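Local coordinates for protein beta-glycosidase (Bacteroides caccae, PDB 6T2R) that probably cleaves internal beta-galactosidic linkages in mucin O-glycans as an endo-acting glycoside hydrolase of family 16, at residues G107-R113 against V255-Y261; E143-M147 against Y190-F194; S48-R52 against S62-Y68; L77-V81 against L249-M253; S162-L168 against T216-Q221. One frame throughout, in Å; residues are numbered along the deposited sequence.

Interaction 1: residues G107-R113 against V255-Y261. With SO4 (sulfate ion), chain B.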
# COMPACT_ATOMS: atom_id res chain seq x y z
N GLY A 107 -5.57 -13.10 -1.11
CA GLY A 107 -4.28 -13.37 -1.76
C GLY A 107 -4.27 -12.90 -3.20
O GLY A 107 -4.77 -11.81 -3.47
N GLY A 108 -3.74 -13.71 -4.10
CA GLY A 108 -3.52 -13.33 -5.50
C GLY A 108 -2.46 -12.26 -5.64
O GLY A 108 -1.61 -12.11 -4.73
N ARG A 109 -2.49 -11.57 -6.78
CA ARG A 109 -1.52 -10.53 -7.20
C ARG A 109 -2.23 -9.20 -7.07
O ARG A 109 -3.30 -9.05 -7.66
CB ARG A 109 -1.05 -10.81 -8.64
CG ARG A 109 -0.49 -9.61 -9.38
CD ARG A 109 0.29 -9.99 -10.64
NE ARG A 109 1.45 -10.81 -10.38
CZ ARG A 109 2.25 -11.31 -11.31
NH1 ARG A 109 2.01 -11.06 -12.58
NH2 ARG A 109 3.30 -12.05 -10.98
N ILE A 110 -1.72 -8.30 -6.26
CA ILE A 110 -2.25 -6.91 -6.17
C ILE A 110 -1.24 -6.01 -6.84
O ILE A 110 -0.04 -6.08 -6.45
CB ILE A 110 -2.50 -6.54 -4.70
CG1 ILE A 110 -3.42 -7.57 -4.04
CG2 ILE A 110 -3.10 -5.17 -4.63
CD1 ILE A 110 -3.72 -7.30 -2.59
N GLU A 111 -1.68 -5.21 -7.80
CA GLU A 111 -0.76 -4.27 -8.51
C GLU A 111 -1.41 -2.90 -8.53
O GLU A 111 -2.67 -2.81 -8.69
CB GLU A 111 -0.44 -4.65 -9.95
CG GLU A 111 0.29 -5.96 -10.12
CD GLU A 111 0.48 -6.35 -11.58
OE1 GLU A 111 -0.32 -5.92 -12.39
OE2 GLU A 111 1.44 -7.07 -11.90
N VAL A 112 -0.58 -1.89 -8.34
CA VAL A 112 -1.02 -0.47 -8.39
C VAL A 112 -0.04 0.27 -9.28
O VAL A 112 1.21 0.17 -9.04
CB VAL A 112 -1.10 0.13 -6.97
CG1 VAL A 112 -1.53 1.59 -7.00
CG2 VAL A 112 -2.02 -0.69 -6.08
N ARG A 113 -0.57 1.04 -10.22
CA ARG A 113 0.27 1.84 -11.14
C ARG A 113 0.15 3.31 -10.71
O ARG A 113 -0.99 3.86 -10.64
CB ARG A 113 -0.12 1.56 -12.60
CG ARG A 113 0.66 2.43 -13.58
CD ARG A 113 0.34 2.11 -15.02
NE ARG A 113 1.39 2.59 -15.92
CZ ARG A 113 1.28 3.65 -16.73
NH1 ARG A 113 0.19 4.39 -16.73
NH2 ARG A 113 2.30 4.00 -17.48
N VAL A 255 -2.44 8.03 -9.12
CA VAL A 255 -2.73 6.59 -9.26
C VAL A 255 -3.60 6.38 -10.50
O VAL A 255 -4.77 6.84 -10.53
CB VAL A 255 -3.38 6.06 -7.98
CG1 VAL A 255 -3.47 4.55 -8.00
CG2 VAL A 255 -2.63 6.56 -6.75
N ASP A 256 -3.03 5.66 -11.45
CA ASP A 256 -3.67 5.26 -12.72
C ASP A 256 -4.68 4.14 -12.45
O ASP A 256 -5.83 4.26 -12.95
CB ASP A 256 -2.58 4.84 -13.71
CG ASP A 256 -3.05 4.69 -15.14
OD1 ASP A 256 -4.20 5.07 -15.44
OD2 ASP A 256 -2.25 4.16 -15.93
N TRP A 257 -4.29 3.08 -11.72
CA TRP A 257 -5.20 1.92 -11.48
C TRP A 257 -4.71 0.99 -10.38
O TRP A 257 -3.52 1.01 -10.01
CB TRP A 257 -5.50 1.09 -12.77
CG TRP A 257 -4.32 0.70 -13.62
CD1 TRP A 257 -3.99 1.23 -14.84
CD2 TRP A 257 -3.33 -0.33 -13.38
NE1 TRP A 257 -2.86 0.64 -15.34
CE2 TRP A 257 -2.44 -0.33 -14.48
CE3 TRP A 257 -3.08 -1.23 -12.33
CZ2 TRP A 257 -1.34 -1.18 -14.56
CZ3 TRP A 257 -1.98 -2.06 -12.41
CH2 TRP A 257 -1.14 -2.06 -13.52
N VAL A 258 -5.63 0.14 -9.93
CA VAL A 258 -5.36 -1.03 -9.07
C VAL A 258 -5.87 -2.23 -9.83
O VAL A 258 -7.02 -2.16 -10.29
CB VAL A 258 -6.08 -0.93 -7.72
CG1 VAL A 258 -5.76 -2.13 -6.84
CG2 VAL A 258 -5.74 0.37 -7.01
N ARG A 259 -5.06 -3.29 -9.91
CA ARG A 259 -5.51 -4.56 -10.54
C ARG A 259 -5.24 -5.71 -9.58
O ARG A 259 -4.22 -5.72 -8.90
CB ARG A 259 -4.87 -4.81 -11.91
CG ARG A 259 -5.39 -3.86 -12.98
CD ARG A 259 -4.42 -3.85 -14.15
NE ARG A 259 -4.86 -3.00 -15.24
CZ ARG A 259 -4.14 -2.76 -16.30
NH1 ARG A 259 -2.96 -3.32 -16.46
NH2 ARG A 259 -4.59 -1.95 -17.23
N HIS A 260 -6.21 -6.62 -9.53
CA HIS A 260 -6.17 -7.82 -8.69
C HIS A 260 -6.32 -9.01 -9.63
O HIS A 260 -7.29 -9.04 -10.37
CB HIS A 260 -7.25 -7.71 -7.61
CG HIS A 260 -7.21 -8.81 -6.63
ND1 HIS A 260 -6.04 -9.33 -6.21
CD2 HIS A 260 -8.20 -9.48 -6.01
CE1 HIS A 260 -6.28 -10.28 -5.33
NE2 HIS A 260 -7.61 -10.40 -5.20
N TYR A 261 -5.33 -9.90 -9.62
CA TYR A 261 -5.35 -11.16 -10.39
C TYR A 261 -5.38 -12.36 -9.43
O TYR A 261 -4.92 -12.25 -8.25
CB TYR A 261 -4.11 -11.22 -11.28
CG TYR A 261 -3.97 -10.11 -12.29
CD1 TYR A 261 -3.38 -8.88 -11.97
CD2 TYR A 261 -4.35 -10.32 -13.60
CE1 TYR A 261 -3.20 -7.89 -12.93
CE2 TYR A 261 -4.20 -9.33 -14.57
CZ TYR A 261 -3.62 -8.12 -14.24
OH TYR A 261 -3.46 -7.20 -15.24
S SO4 B . -10.67 -11.97 -4.54
O1 SO4 B . -9.50 -11.48 -3.83
O2 SO4 B . -11.24 -10.90 -5.35
O3 SO4 B . -11.64 -12.41 -3.59
O4 SO4 B . -10.28 -13.05 -5.42
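Arg-109 pairs with Tyr-261, Glu-111 with Arg-259 and Arg-113 with Trp-257 in antiparallel strands of the beta-sandwich (jelly roll) typical of family 16. The strand directions are 171° apart. The first two pairs are each closed by two backbone bonds. At the far end a classic beta bulge sets both Asp-256 and Trp-257 opposite Arg-113. A salt bridge joins Arg-113 NH1 to Asp-256 OD2 at 2.6 Å. Asp-256 OD2 is met on its anti side, 30° out of the carboxylate plane, and lies close to the guanidinium plane of Arg-113. Arg-113 CB sits over the six-membered ring of Trp-257, 3.6 Å from its centroid. Arg-259 NE covers the opposite face, so the indole lies between two arginine side chains. On the other side of the sheet Val-112 CG1 touches Val-255 CG1 (3.7 Å). His-260 ND1 donates to Arg-109 O (3.1 Å) from above the carbonyl plane. That oxygen also accepts from Tyr-261 N. His-260 NE2 donates to O1 of a sulfate ion at 2.6 Å.

Interaction 2: residues E143-M147 against Y190-F194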
# COMPACT_ATOMS: atom_id res chain seq x y z
N GLU A 143 1.56 -7.18 8.19
CA GLU A 143 1.51 -5.95 7.35
C GLU A 143 2.36 -6.23 6.11
O GLU A 143 3.44 -6.86 6.23
CB GLU A 143 2.06 -4.75 8.12
CG GLU A 143 1.93 -3.42 7.37
CD GLU A 143 2.78 -2.30 7.96
OE1 GLU A 143 3.37 -1.53 7.21
OE2 GLU A 143 2.84 -2.21 9.18
N VAL A 144 1.86 -5.80 4.95
CA VAL A 144 2.55 -5.95 3.65
C VAL A 144 2.66 -4.56 3.02
O VAL A 144 1.64 -3.98 2.65
CB VAL A 144 1.79 -6.94 2.75
CG1 VAL A 144 2.44 -7.07 1.38
CG2 VAL A 144 1.66 -8.29 3.42
N ASP A 145 3.87 -4.07 2.90
CA ASP A 145 4.18 -2.76 2.27
C ASP A 145 4.51 -3.03 0.81
O ASP A 145 5.60 -3.52 0.53
CB ASP A 145 5.29 -2.09 3.08
CG ASP A 145 4.87 -1.84 4.52
OD1 ASP A 145 3.65 -1.79 4.77
OD2 ASP A 145 5.76 -1.71 5.38
N ILE A 146 3.58 -2.77 -0.10
CA ILE A 146 3.81 -2.95 -1.56
C ILE A 146 4.69 -1.80 -2.09
O ILE A 146 5.48 -2.03 -3.02
CB ILE A 146 2.47 -3.05 -2.29
CG1 ILE A 146 1.59 -4.13 -1.66
CG2 ILE A 146 2.70 -3.26 -3.78
CD1 ILE A 146 0.15 -4.22 -2.13
N MET A 147 4.61 -0.60 -1.50
CA MET A 147 5.46 0.55 -1.90
C MET A 147 5.59 1.55 -0.74
O MET A 147 4.57 1.92 -0.15
CB MET A 147 4.83 1.23 -3.12
CG MET A 147 5.70 2.23 -3.83
SD MET A 147 5.85 3.81 -2.97
CE MET A 147 4.16 4.41 -3.11
N TYR A 190 3.72 -1.26 -8.88
CA TYR A 190 4.08 -1.90 -7.59
C TYR A 190 3.17 -3.10 -7.38
O TYR A 190 1.93 -2.94 -7.47
CB TYR A 190 4.05 -0.85 -6.48
CG TYR A 190 4.89 0.36 -6.81
CD1 TYR A 190 6.26 0.33 -6.64
CD2 TYR A 190 4.34 1.50 -7.38
CE1 TYR A 190 7.05 1.41 -6.97
CE2 TYR A 190 5.11 2.60 -7.72
CZ TYR A 190 6.47 2.56 -7.50
OH TYR A 190 7.25 3.63 -7.81
N GLY A 191 3.77 -4.26 -7.13
CA GLY A 191 3.03 -5.53 -7.00
C GLY A 191 3.56 -6.46 -5.91
O GLY A 191 4.76 -6.38 -5.53
N VAL A 192 2.66 -7.26 -5.34
CA VAL A 192 2.98 -8.38 -4.44
C VAL A 192 2.11 -9.55 -4.89
O VAL A 192 0.94 -9.28 -5.29
CB VAL A 192 2.76 -8.02 -2.96
CG1 VAL A 192 1.27 -7.82 -2.60
CG2 VAL A 192 3.44 -9.04 -2.04
N ASP A 193 2.67 -10.76 -4.86
CA ASP A 193 1.95 -12.03 -5.09
C ASP A 193 1.89 -12.79 -3.76
O ASP A 193 2.99 -12.93 -3.08
CB ASP A 193 2.66 -12.88 -6.15
CG ASP A 193 2.78 -12.23 -7.52
OD1 ASP A 193 2.07 -11.21 -7.78
OD2 ASP A 193 3.59 -12.75 -8.34
N PHE A 194 0.67 -13.20 -3.37
CA PHE A 194 0.41 -14.03 -2.17
C PHE A 194 0.35 -15.50 -2.57
O PHE A 194 -0.50 -15.85 -3.42
CB PHE A 194 -0.92 -13.66 -1.52
CG PHE A 194 -0.94 -12.32 -0.82
CD1 PHE A 194 -1.09 -11.14 -1.54
CD2 PHE A 194 -0.86 -12.24 0.56
CE1 PHE A 194 -1.15 -9.91 -0.90
CE2 PHE A 194 -0.94 -11.01 1.20
CZ PHE A 194 -1.07 -9.85 0.47
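Met-147 lies over one face of the Tyr-190 ring. Met-147 CG makes the close approach, 3.4 Å from the Tyr-190 ring centroid and 12° off the ring normal, a CH-pi contact. The bend at chi2 (-76°) leaves Met-147 SD higher above the same face, 4.8 Å from the Tyr-190 centroid, a more distant Met-aromatic contact. Ile-146 approaches the backbone instead. Ile-146 CG2 rests 3.6 Å from Tyr-190 C, while Ile-146 CD1 reaches Val-192 CG1 at 3.8 Å, the two side chains crossing at about a right angle. Val-144 sends CG1 to Val-192 CG2 (4.1 Å) and CG2 to Phe-194 CZ (4.3 Å). All of these residues are buried, and the contact is apolar packing. The sequence of 143-147, followed by Glu-148, fits the family 16 signature, whose acidic residues line the active site in relatives. Ile-146 and Met-147 both face Ile-126 in a classic beta bulge. Strand 143-145 pairs with strands 125-130 and 155-161, whereas strand 187-195 lies between 108-116 and 198-203, so the contact packs two layers of the sandwich together.

Interaction 3: residues S48-R52 against S62-Y68. With SO4 (sulfate ion), chain C.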
# COMPACT_ATOMS: atom_id res chain seq x y z
N SER A 48 -12.94 4.43 1.04
CA SER A 48 -13.27 5.48 2.04
C SER A 48 -11.98 6.26 2.28
O SER A 48 -10.84 5.68 2.12
CB SER A 48 -13.79 4.87 3.32
OG SER A 48 -14.91 4.03 3.09
N ARG A 49 -12.13 7.54 2.62
CA ARG A 49 -11.00 8.39 3.06
C ARG A 49 -10.48 7.86 4.38
O ARG A 49 -11.29 7.35 5.21
CB ARG A 49 -11.40 9.86 3.15
CG ARG A 49 -11.76 10.48 1.81
CD ARG A 49 -11.93 11.99 1.88
NE ARG A 49 -12.18 12.50 0.55
CZ ARG A 49 -12.57 13.74 0.24
NH1 ARG A 49 -12.71 14.67 1.16
NH2 ARG A 49 -12.76 14.05 -1.02
N ILE A 50 -9.17 7.97 4.58
CA ILE A 50 -8.55 7.43 5.81
C ILE A 50 -8.66 8.49 6.89
O ILE A 50 -8.18 9.61 6.73
CB ILE A 50 -7.08 7.01 5.58
CG1 ILE A 50 -6.93 5.87 4.56
CG2 ILE A 50 -6.42 6.68 6.90
CD1 ILE A 50 -5.51 5.65 4.10
N PRO A 51 -9.15 8.13 8.10
CA PRO A 51 -9.19 9.09 9.19
C PRO A 51 -7.81 9.29 9.85
O PRO A 51 -6.91 8.44 9.70
CB PRO A 51 -10.19 8.45 10.17
CG PRO A 51 -10.05 6.95 9.94
CD PRO A 51 -9.63 6.80 8.49
N ARG A 52 -7.71 10.40 10.58
CA ARG A 52 -6.63 10.75 11.53
C ARG A 52 -6.38 9.57 12.48
O ARG A 52 -7.34 9.01 12.94
CB ARG A 52 -7.03 11.99 12.33
CG ARG A 52 -5.91 12.56 13.20
CD ARG A 52 -4.66 12.83 12.40
NE ARG A 52 -4.96 13.69 11.25
CZ ARG A 52 -5.19 15.02 11.32
NH1 ARG A 52 -5.42 15.72 10.23
NH2 ARG A 52 -5.20 15.64 12.49
N SER A 62 -6.52 13.05 6.59
CA SER A 62 -7.47 14.21 6.61
C SER A 62 -8.66 13.95 5.69
O SER A 62 -8.46 13.31 4.62
CB SER A 62 -6.77 15.46 6.23
OG SER A 62 -7.68 16.51 6.00
N PHE A 63 -9.83 14.45 6.07
CA PHE A 63 -11.05 14.45 5.23
C PHE A 63 -11.09 15.72 4.36
O PHE A 63 -11.95 15.84 3.52
CB PHE A 63 -12.32 14.29 6.07
CG PHE A 63 -12.46 12.93 6.71
CD1 PHE A 63 -11.74 11.83 6.26
CD2 PHE A 63 -13.33 12.74 7.77
CE1 PHE A 63 -11.88 10.59 6.85
CE2 PHE A 63 -13.48 11.49 8.36
CZ PHE A 63 -12.75 10.42 7.89
N ASP A 64 -10.09 16.59 4.48
CA ASP A 64 -10.03 17.86 3.71
C ASP A 64 -10.03 17.59 2.21
O ASP A 64 -9.08 16.93 1.72
CB ASP A 64 -8.80 18.70 4.08
CG ASP A 64 -9.04 20.15 3.71
OD1 ASP A 64 -9.48 20.39 2.55
OD2 ASP A 64 -8.84 21.01 4.59
N ASP A 65 -10.97 18.19 1.48
CA ASP A 65 -11.11 18.04 0.00
C ASP A 65 -9.84 18.48 -0.71
O ASP A 65 -9.57 18.02 -1.83
CB ASP A 65 -12.32 18.81 -0.51
CG ASP A 65 -13.63 18.15 -0.16
OD1 ASP A 65 -13.62 16.92 0.03
OD2 ASP A 65 -14.64 18.86 -0.09
N ARG A 66 -9.05 19.33 -0.09
CA ARG A 66 -7.81 19.82 -0.73
C ARG A 66 -6.76 18.71 -0.78
O ARG A 66 -5.67 18.98 -1.33
CB ARG A 66 -7.31 21.06 -0.01
CG ARG A 66 -8.16 22.31 -0.24
CD ARG A 66 -7.71 23.45 0.65
NE ARG A 66 -7.82 23.01 2.03
CZ ARG A 66 -7.29 23.61 3.11
NH1 ARG A 66 -6.60 24.73 3.01
NH2 ARG A 66 -7.48 23.09 4.31
N CYS A 67 -7.03 17.53 -0.21
CA CYS A 67 -6.04 16.42 -0.20
C CYS A 67 -6.36 15.39 -1.30
O CYS A 67 -5.61 14.41 -1.45
CB CYS A 67 -5.98 15.80 1.18
SG CYS A 67 -5.24 16.88 2.43
N TYR A 68 -7.44 15.58 -2.04
CA TYR A 68 -8.03 14.58 -2.96
C TYR A 68 -8.38 15.26 -4.29
O TYR A 68 -8.85 16.40 -4.25
CB TYR A 68 -9.29 13.98 -2.35
CG TYR A 68 -9.03 13.30 -1.04
CD1 TYR A 68 -8.99 14.03 0.13
CD2 TYR A 68 -8.79 11.94 -0.98
CE1 TYR A 68 -8.75 13.42 1.35
CE2 TYR A 68 -8.51 11.32 0.22
CZ TYR A 68 -8.51 12.05 1.39
OH TYR A 68 -8.28 11.42 2.57
S SO4 C . -6.48 19.07 11.92
O1 SO4 C . -6.72 18.50 10.63
O2 SO4 C . -6.37 20.53 11.83
O3 SO4 C . -7.59 18.73 12.77
O4 SO4 C . -5.25 18.55 12.47
O HOH W 1 -6.50 10.69 4.59
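Arg-49 has its CG anti to the carbonyl carbon (chi1 -65°) and an extended chain from CG to NE, which carries it along the ring of Tyr-68. The guanidinium lies flat on that ring, planes 5° apart and centres 3.9 Å apart, a stacked cation-pi contact. Arg-49 CD adds a CH-pi contact, 3.7 Å from the Tyr-68 ring centroid. Arg-49 NH1 then donates to Asp-65 OD1 at 2.7 Å in a salt bridge, within the guanidinium plane. The carboxylate stands nearly upright to it, 83° between planes. Arg-49 NH1 also makes a weak bond to Phe-63 O. These grips fix the rotation of the group. The partner loop is itself folded by an ST turn at Ser-62, an Asx turn at Asp-64 and a 3-10 segment at 65-67. Arg-66 grips Asp-64 side-on through NE and NH2. Phe-63 CZ rests against Pro-51 CB at 4.0 Å. A water lies between Ile-50 O (2.9 Å), Ser-62 N (3.1 Å) and Tyr-68 OH (2.8 Å), and accepts from Ser-62 N. Arg-52 NE donates to Gln-61 O, and Arg-52 NH2 holds O4 of a sulfate ion at 2.9 Å, with NH1 bonded to O1 of the same ion.

Interaction 4: residues L77-V81 against L249-M253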
# COMPACT_ATOMS: atom_id res chain seq x y z
N LEU A 77 -3.73 12.08 -4.69
CA LEU A 77 -3.73 12.21 -3.21
C LEU A 77 -2.60 13.15 -2.88
O LEU A 77 -1.55 12.96 -3.51
CB LEU A 77 -3.50 10.83 -2.61
CG LEU A 77 -4.62 9.82 -2.85
CD1 LEU A 77 -4.19 8.42 -2.41
CD2 LEU A 77 -5.89 10.25 -2.11
N LYS A 78 -2.84 14.16 -2.02
CA LYS A 78 -1.88 15.30 -1.87
C LYS A 78 -1.47 15.42 -0.41
O LYS A 78 -2.25 15.01 0.46
CB LYS A 78 -2.47 16.62 -2.35
CG LYS A 78 -3.15 16.54 -3.71
CD LYS A 78 -4.06 17.73 -4.04
CE LYS A 78 -4.83 17.47 -5.32
NZ LYS A 78 -5.65 18.64 -5.69
N GLY A 79 -0.26 15.90 -0.21
CA GLY A 79 0.25 16.38 1.08
C GLY A 79 0.40 17.90 1.03
O GLY A 79 1.02 18.38 0.09
N ILE A 80 -0.18 18.63 1.98
CA ILE A 80 -0.22 20.12 1.99
C ILE A 80 0.09 20.64 3.40
O ILE A 80 -0.10 19.92 4.41
CB ILE A 80 -1.60 20.60 1.51
CG1 ILE A 80 -2.69 20.24 2.52
CG2 ILE A 80 -1.90 20.08 0.12
CD1 ILE A 80 -4.09 20.54 2.06
N VAL A 81 0.52 21.88 3.47
CA VAL A 81 0.64 22.63 4.73
C VAL A 81 -0.77 22.89 5.24
O VAL A 81 -1.58 23.34 4.45
CB VAL A 81 1.36 23.97 4.53
CG1 VAL A 81 1.57 24.62 5.89
CG2 VAL A 81 2.66 23.82 3.76
N LEU A 249 6.09 21.51 -0.75
CA LEU A 249 4.63 21.29 -0.78
C LEU A 249 3.94 22.38 -1.60
O LEU A 249 4.47 23.47 -1.75
CB LEU A 249 4.10 21.25 0.65
CG LEU A 249 4.84 20.28 1.58
CD1 LEU A 249 4.14 20.20 2.91
CD2 LEU A 249 4.95 18.89 0.97
N PRO A 250 2.74 22.10 -2.15
CA PRO A 250 2.08 20.80 -1.99
C PRO A 250 2.75 19.70 -2.84
O PRO A 250 3.52 20.00 -3.74
CB PRO A 250 0.65 21.08 -2.45
CG PRO A 250 0.83 22.12 -3.52
CD PRO A 250 1.94 23.00 -2.98
N VAL A 251 2.49 18.44 -2.49
CA VAL A 251 3.04 17.27 -3.22
C VAL A 251 1.90 16.31 -3.51
O VAL A 251 0.93 16.25 -2.70
CB VAL A 251 4.19 16.64 -2.43
CG1 VAL A 251 3.69 15.90 -1.19
CG2 VAL A 251 5.03 15.75 -3.32
N GLU A 252 1.98 15.63 -4.65
CA GLU A 252 0.96 14.64 -5.07
C GLU A 252 1.59 13.27 -5.35
O GLU A 252 2.80 13.19 -5.60
CB GLU A 252 0.26 14.98 -6.38
CG GLU A 252 0.20 16.43 -6.70
CD GLU A 252 -0.62 16.66 -7.95
OE1 GLU A 252 -1.51 17.49 -7.89
OE2 GLU A 252 -0.42 15.92 -8.92
N MET A 253 0.75 12.25 -5.26
CA MET A 253 0.97 10.93 -5.90
C MET A 253 -0.23 10.76 -6.81
O MET A 253 -1.32 11.22 -6.41
CB MET A 253 1.05 9.77 -4.92
CG MET A 253 -0.12 9.67 -3.97
SD MET A 253 0.00 8.30 -2.76
CE MET A 253 0.81 7.07 -3.80
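The carboxylate of Glu-252 is the flat side-chain group of this contact. It runs side by side with Lys-78, Glu-252 OE1 lying 4.2 Å from Lys-78 CE, but the charged ends pair elsewhere: Glu-252 with Arg-71 and Lys-78 with Glu-69. Pro-250 supplies a puckered ring. Pro-250 CB meets Ile-80 CG2 at 3.8 Å and Gly-79 O at 3.7 Å, and the peptide bond before it is cis. Four backbone bonds join the strands. Leu-77 and Met-253 exchange two, with Met-253 N to Leu-77 O at 3.0 Å. Gly-79 and Val-251 exchange two more, with Gly-79 N to Val-251 O at 2.8 Å. Leu-77, Val-251 and Met-253 share one face of the sheet. There CG of Met-253 stands between backbone N and carbonyl carbon (chi1 53°), which brings it to Leu-77 CB at 3.8 Å. Lys-78 and Glu-252 occupy the other face. Beyond the regular pairing, Leu-249 CD1 touches Val-81 CG2 at 4.0 Å. This long-range antiparallel pair, strands 74-81 and 251-263, belongs to the jelly-roll beta-sandwich of family 16.

Interaction 5: residues S162-L168 against T216-Q221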
# COMPACT_ATOMS: atom_id res chain seq x y z
N SER A 162 5.59 -8.30 11.08
CA SER A 162 4.83 -9.35 11.79
C SER A 162 5.21 -9.37 13.27
O SER A 162 6.15 -8.70 13.65
CB SER A 162 5.13 -10.68 11.17
OG SER A 162 6.49 -11.05 11.37
N HIS A 163 4.61 -10.26 14.04
CA HIS A 163 5.07 -10.62 15.41
C HIS A 163 6.54 -11.01 15.35
O HIS A 163 7.32 -10.63 16.21
CB HIS A 163 4.20 -11.74 15.95
CG HIS A 163 4.67 -12.36 17.20
ND1 HIS A 163 4.55 -11.72 18.40
CD2 HIS A 163 5.26 -13.56 17.44
CE1 HIS A 163 5.01 -12.53 19.34
NE2 HIS A 163 5.47 -13.65 18.78
N TYR A 164 6.91 -11.75 14.32
CA TYR A 164 8.25 -12.35 14.18
C TYR A 164 9.27 -11.25 13.88
O TYR A 164 10.28 -11.23 14.55
CB TYR A 164 8.17 -13.45 13.11
CG TYR A 164 9.43 -14.23 12.84
CD1 TYR A 164 10.31 -13.82 11.85
CD2 TYR A 164 9.69 -15.43 13.49
CE1 TYR A 164 11.43 -14.56 11.53
CE2 TYR A 164 10.81 -16.18 13.19
CZ TYR A 164 11.69 -15.74 12.21
OH TYR A 164 12.78 -16.48 11.85
N THR A 165 8.98 -10.36 12.92
CA THR A 165 9.93 -9.33 12.49
C THR A 165 10.02 -8.24 13.55
O THR A 165 11.11 -7.75 13.78
CB THR A 165 9.56 -8.69 11.16
OG1 THR A 165 8.36 -7.92 11.34
CG2 THR A 165 9.44 -9.71 10.05
N TYR A 166 8.88 -7.83 14.10
CA TYR A 166 8.78 -6.63 14.96
C TYR A 166 8.83 -7.03 16.44
O TYR A 166 9.75 -6.64 17.14
CB TYR A 166 7.52 -5.83 14.63
CG TYR A 166 7.39 -4.54 15.39
CD1 TYR A 166 7.99 -3.37 14.96
CD2 TYR A 166 6.63 -4.50 16.56
CE1 TYR A 166 7.84 -2.19 15.68
CE2 TYR A 166 6.48 -3.33 17.28
CZ TYR A 166 7.10 -2.18 16.85
OH TYR A 166 6.91 -1.04 17.56
N THR A 167 7.86 -7.77 16.96
CA THR A 167 7.84 -8.11 18.41
C THR A 167 9.05 -8.99 18.80
O THR A 167 9.69 -8.68 19.82
CB THR A 167 6.50 -8.71 18.82
OG1 THR A 167 5.46 -7.89 18.30
CG2 THR A 167 6.38 -8.81 20.32
N LEU A 168 9.40 -10.04 18.04
CA LEU A 168 10.56 -10.89 18.38
C LEU A 168 11.87 -10.32 17.84
O LEU A 168 12.93 -10.82 18.25
CB LEU A 168 10.33 -12.28 17.83
CG LEU A 168 9.04 -12.94 18.31
CD1 LEU A 168 8.94 -14.37 17.77
CD2 LEU A 168 8.98 -12.93 19.83
N THR A 216 10.26 -22.79 11.67
CA THR A 216 10.78 -21.99 12.79
C THR A 216 10.12 -22.48 14.07
O THR A 216 8.92 -22.79 14.04
CB THR A 216 10.51 -20.50 12.59
OG1 THR A 216 11.11 -19.82 13.69
CG2 THR A 216 9.04 -20.16 12.51
N GLU A 217 10.94 -22.59 15.11
CA GLU A 217 10.57 -22.85 16.53
C GLU A 217 9.47 -21.85 16.95
O GLU A 217 8.59 -22.26 17.71
CB GLU A 217 11.86 -22.85 17.37
CG GLU A 217 12.79 -21.64 17.16
CD GLU A 217 13.78 -21.58 15.99
OE1 GLU A 217 13.82 -22.51 15.17
OE2 GLU A 217 14.49 -20.56 15.87
N GLN A 218 9.44 -20.61 16.43
CA GLN A 218 8.49 -19.59 16.94
C GLN A 218 7.26 -19.51 16.05
O GLN A 218 7.13 -20.29 15.10
CB GLN A 218 9.13 -18.21 17.07
CG GLN A 218 10.13 -18.16 18.21
CD GLN A 218 11.48 -18.39 17.62
OE1 GLN A 218 11.65 -18.29 16.40
NE2 GLN A 218 12.44 -18.68 18.46
N GLU A 219 6.38 -18.57 16.39
CA GLU A 219 5.07 -18.36 15.76
C GLU A 219 5.00 -16.97 15.11
O GLU A 219 5.85 -16.11 15.40
CB GLU A 219 4.00 -18.38 16.83
CG GLU A 219 4.33 -19.28 17.99
CD GLU A 219 3.24 -19.23 19.03
OE1 GLU A 219 2.34 -20.07 18.96
OE2 GLU A 219 3.28 -18.33 19.87
N GLY A 220 3.93 -16.75 14.36
CA GLY A 220 3.65 -15.47 13.70
C GLY A 220 4.61 -15.15 12.56
O GLY A 220 4.61 -14.00 12.12
N GLN A 221 5.37 -16.12 12.06
CA GLN A 221 6.38 -15.80 11.02
C GLN A 221 5.69 -15.58 9.67
O GLN A 221 6.30 -14.90 8.84
CB GLN A 221 7.50 -16.86 10.98
CG GLN A 221 8.64 -16.44 10.08
CD GLN A 221 8.39 -16.85 8.64
OE1 GLN A 221 7.67 -17.82 8.37
NE2 GLN A 221 8.98 -16.12 7.70
O HOH W 2 7.33 -12.62 9.42
O HOH W 3 2.79 -12.20 12.92
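Gly-220, at a positive phi of 69°, brings the irregular loop 216-221 against the short helical turn 163-167, its CA 5.3 Å from that of His-163. Tyr-164 carries most of the contact. Gln-221 CG lies over one face of the Tyr-164 ring, 3.4 Å from the centroid and almost on the normal, a CH-pi contact. The two side chains run the same way, and the amide plane stands 82° from the ring. Thr-216 OG1 is at the ring edge, 3.7 Å from Tyr-164 CE2. The polar ends turn elsewhere: Tyr-164 OH to Asn-173 O, and Gln-221 NE2 to Pro-212 O. His-163 presents its edge to the loop, CD2 3.3 Å from Glu-219 O. Leu-168 CD1 touches Gln-218 CB at 3.9 Å. Ser-162 and Thr-165 form a capping box at the start of the turn. One water links Ser-162 OG to Gln-221 O. A second accepts from His-163 N (2.9 Å) and donates to Gly-220 O (2.7 Å). The polar link between turn and loop thus runs through water, while direct contact is mostly packing, centred on Tyr-164.

Interactions 1 and 2 touch, their centres 10 Å apart. Strands 108-116 and 187-195 are neighbours, and Arg-109 NE forms a salt bridge with Asp-193 OD1 at 2.7 Å. Interaction 4 uses the other end of strand 251-263 from interaction 1, with centres 23 Å apart. Interaction 3 packs on interaction 4, centres 12 Å apart, with a probable hydrogen bond from Lys-78 N to Cys-67 O at 2.8 Å. Interaction 5 is peripheral, about 19 Å from interaction 2 and 36 Å from interaction 4 between centres. Interaction 2 includes the family signature and so probably lies nearest the active site. The sulfates at interactions 1 and 3 probably come from the crystallisation liquor.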